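Poly(ADP-ribose) glycohydrolase (Thermomonospora curvata, PDB 3SIH) probably hydrolyses the ribose-ribose bonds of poly(ADP-ribose), releasing ADP-ribose, as a microbial-type poly(ADP-ribose) glycohydrolase. Local coordinates at residues Q130-H135 against H146-P151. Sequence-based numbering, arbitrary orientation.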
loop_
_atom_site.group_PDB
_atom_site.type_symbol
_atom_site.label_atom_id
_atom_site.label_comp_id
_atom_site.label_asym_id
_atom_site.label_seq_id
_atom_site.Cartn_x
_atom_site.Cartn_y
_atom_site.Cartn_z
ATOM N N GLN A 130 3.017 -6.102 -17.116
ATOM C CA GLN A 130 2.907 -4.866 -17.891
ATOM C C GLN A 130 3.254 -3.622 -17.081
ATOM O O GLN A 130 3.773 -2.638 -17.618
ATOM C CB GLN A 130 1.517 -4.706 -18.503
ATOM C CG GLN A 130 1.241 -5.616 -19.676
ATOM C CD GLN A 130 -0.089 -5.312 -20.337
ATOM O OE1 GLN A 130 -0.290 -4.228 -20.885
ATOM N NE2 GLN A 130 -1.009 -6.270 -20.283
ATOM N N PHE A 131 2.943 -3.647 -15.791
ATOM C CA PHE A 131 3.219 -2.518 -14.910
ATOM C C PHE A 131 4.726 -2.294 -14.808
ATOM O O PHE A 131 5.228 -1.174 -14.979
ATOM C CB PHE A 131 2.587 -2.821 -13.546
ATOM C CG PHE A 131 2.948 -1.853 -12.447
ATOM C CD1 PHE A 131 2.122 -0.774 -12.148
ATOM C CD2 PHE A 131 4.083 -2.055 -11.678
ATOM C CE1 PHE A 131 2.430 0.091 -11.098
ATOM C CE2 PHE A 131 4.404 -1.197 -10.644
ATOM C CZ PHE A 131 3.565 -0.118 -10.346
ATOM N N TYR A 132 5.445 -3.386 -14.564
ATOM C CA TYR A 132 6.883 -3.327 -14.371
ATOM C C TYR A 132 7.639 -3.042 -15.666
ATOM O O TYR A 132 8.543 -2.217 -15.675
ATOM C CB TYR A 132 7.371 -4.592 -13.648
ATOM C CG TYR A 132 6.674 -4.700 -12.311
ATOM C CD1 TYR A 132 7.073 -3.897 -11.253
ATOM C CD2 TYR A 132 5.570 -5.526 -12.136
ATOM C CE1 TYR A 132 6.427 -3.943 -10.034
ATOM C CE2 TYR A 132 4.914 -5.585 -10.906
ATOM C CZ TYR A 132 5.345 -4.777 -9.868
ATOM O OH TYR A 132 4.693 -4.790 -8.647
ATOM N N ALA A 133 7.219 -3.669 -16.759
ATOM C CA ALA A 133 7.853 -3.419 -18.055
ATOM C C ALA A 133 7.680 -1.969 -18.495
ATOM O O ALA A 133 8.591 -1.377 -19.088
ATOM C CB ALA A 133 7.315 -4.358 -19.113
ATOM N N PHE A 134 6.512 -1.394 -18.207
ATOM C CA PHE A 134 6.270 -0.005 -18.583
ATOM C C PHE A 134 7.338 0.883 -17.968
ATOM O O PHE A 134 7.938 1.713 -18.642
ATOM C CB PHE A 134 4.881 0.482 -18.140
ATOM C CG PHE A 134 4.638 1.937 -18.460
ATOM C CD1 PHE A 134 4.958 2.923 -17.543
ATOM C CD2 PHE A 134 4.151 2.323 -19.705
ATOM C CE1 PHE A 134 4.764 4.265 -17.840
ATOM C CE2 PHE A 134 3.953 3.665 -20.010
ATOM C CZ PHE A 134 4.265 4.633 -19.081
ATOM N N HIS A 135 7.579 0.711 -16.674
ATOM C CA HIS A 135 8.551 1.552 -15.990
ATOM C C HIS A 135 9.994 1.251 -16.388
ATOM O O HIS A 135 10.814 2.161 -16.488
ATOM C CB HIS A 135 8.363 1.471 -14.478
ATOM C CG HIS A 135 7.046 2.009 -14.027
ATOM N ND1 HIS A 135 6.138 1.263 -13.305
ATOM C CD2 HIS A 135 6.473 3.222 -14.216
ATOM C CE1 HIS A 135 5.065 1.993 -13.066
ATOM N NE2 HIS A 135 5.244 3.186 -13.605
ATOM N N HIS A 146 0.182 4.652 -13.128
ATOM C CA HIS A 146 -0.308 3.266 -13.157
ATOM C C HIS A 146 -0.515 2.721 -11.743
ATOM O O HIS A 146 0.293 2.953 -10.851
ATOM C CB HIS A 146 0.678 2.345 -13.877
ATOM C CG HIS A 146 0.722 2.525 -15.362
ATOM N ND1 HIS A 146 0.018 1.725 -16.232
ATOM C CD2 HIS A 146 1.412 3.402 -16.128
ATOM C CE1 HIS A 146 0.264 2.107 -17.478
ATOM N NE2 HIS A 146 1.106 3.122 -17.439
ATOM N N LEU A 147 -1.588 1.965 -11.548
ATOM C CA LEU A 147 -1.853 1.376 -10.238
ATOM C C LEU A 147 -2.306 -0.065 -10.403
ATOM O O LEU A 147 -3.053 -0.391 -11.329
ATOM C CB LEU A 147 -2.946 2.201 -9.547
ATOM C CG LEU A 147 -3.503 1.789 -8.192
ATOM C CD1 LEU A 147 -3.945 3.060 -7.471
ATOM C CD2 LEU A 147 -4.655 0.833 -8.385
ATOM N N ILE A 148 -1.826 -0.944 -9.529
ATOM C CA ILE A 148 -2.333 -2.313 -9.506
ATOM C C ILE A 148 -3.289 -2.464 -8.324
ATOM O O ILE A 148 -2.954 -2.097 -7.195
ATOM C CB ILE A 148 -1.205 -3.361 -9.389
ATOM C CG1 ILE A 148 -0.269 -3.311 -10.609
ATOM C CG2 ILE A 148 -1.808 -4.767 -9.216
ATOM C CD1 ILE A 148 1.067 -4.024 -10.384
ATOM N N TYR A 149 -4.497 -2.938 -8.610
ATOM C CA TYR A 149 -5.489 -3.200 -7.576
ATOM C C TYR A 149 -5.538 -4.705 -7.328
ATOM O O TYR A 149 -5.790 -5.493 -8.252
ATOM C CB TYR A 149 -6.869 -2.664 -7.979
ATOM C CG TYR A 149 -7.941 -3.044 -6.973
ATOM C CD1 TYR A 149 -7.997 -2.436 -5.723
ATOM C CD2 TYR A 149 -8.874 -4.021 -7.273
ATOM C CE1 TYR A 149 -8.978 -2.793 -4.788
ATOM C CE2 TYR A 149 -9.854 -4.382 -6.357
ATOM C CZ TYR A 149 -9.887 -3.771 -5.121
ATOM O OH TYR A 149 -10.870 -4.145 -4.223
ATOM N N SER A 150 -5.303 -5.088 -6.077
ATOM C CA SER A 150 -5.269 -6.498 -5.683
ATOM C C SER A 150 -6.311 -6.782 -4.590
ATOM O O SER A 150 -6.075 -6.483 -3.425
ATOM C CB SER A 150 -3.880 -6.872 -5.143
ATOM O OG SER A 150 -2.848 -6.544 -6.075
ATOM N N PRO A 151 -7.447 -7.377 -4.969
ATOM C CA PRO A 151 -8.538 -7.586 -4.003
ATOM C C PRO A 151 -8.373 -8.853 -3.174
ATOM O O PRO A 151 -7.919 -9.860 -3.686
ATOM C CB PRO A 151 -9.764 -7.709 -4.905
ATOM C CG PRO A 151 -9.227 -8.356 -6.176
ATOM C CD PRO A 151 -7.807 -7.831 -6.328
#
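Ile148 lays its terminal CD1 methyl over one face of the Phe131 ring, 3.9 Å from the ring centroid, a CH-pi contact displaced to the CG side. There Ile148 CD1 comes within 3.5 Å of Phe131 CG. The first torsion, which sets CG anti to the backbone N (chi1 171°), brings the ring of Phe131 against the beginning of strand 147-157. The opposite face of its ring is covered by CE1 of His135, one helical turn on, so the phenyl group is sandwiched between His135 of its own helix and Ile148 of the strand. At the ring edge, the backbone O of His146 lies near the plane, 3.6 Å from Phe131 CE1, while His146 CB packs beside Phe131 CD1. Tyr132 adds a looser apolar touch to the same Ile148 methyl, with Tyr132 CE2 4.2 Å from Ile148 CD1. Farther along the helix, Phe134 offers a face to the His146 imidazole; the ring centroids lie 4.4 Å apart and the planes meet obliquely, at 46°. Replacing Phe134 with an alanine would probably uncover this side of the His146 ring and leave the imidazole freer to turn. Ser144 OG, in the connection between the two segments, hydrogen-bonds to both His135 NE2 and His146 N, linking the helix to the approach of the strand. Leu43 of the neighbouring strand 42-44 also packs against Phe131 and His146. The axes of residues 130-135 and 147-151 run nearly antiparallel (164°) and come within 10.0 Å at their closest, the layered alpha/beta packing characteristic of the macrodomain fold, here in the PARG catalytic domain.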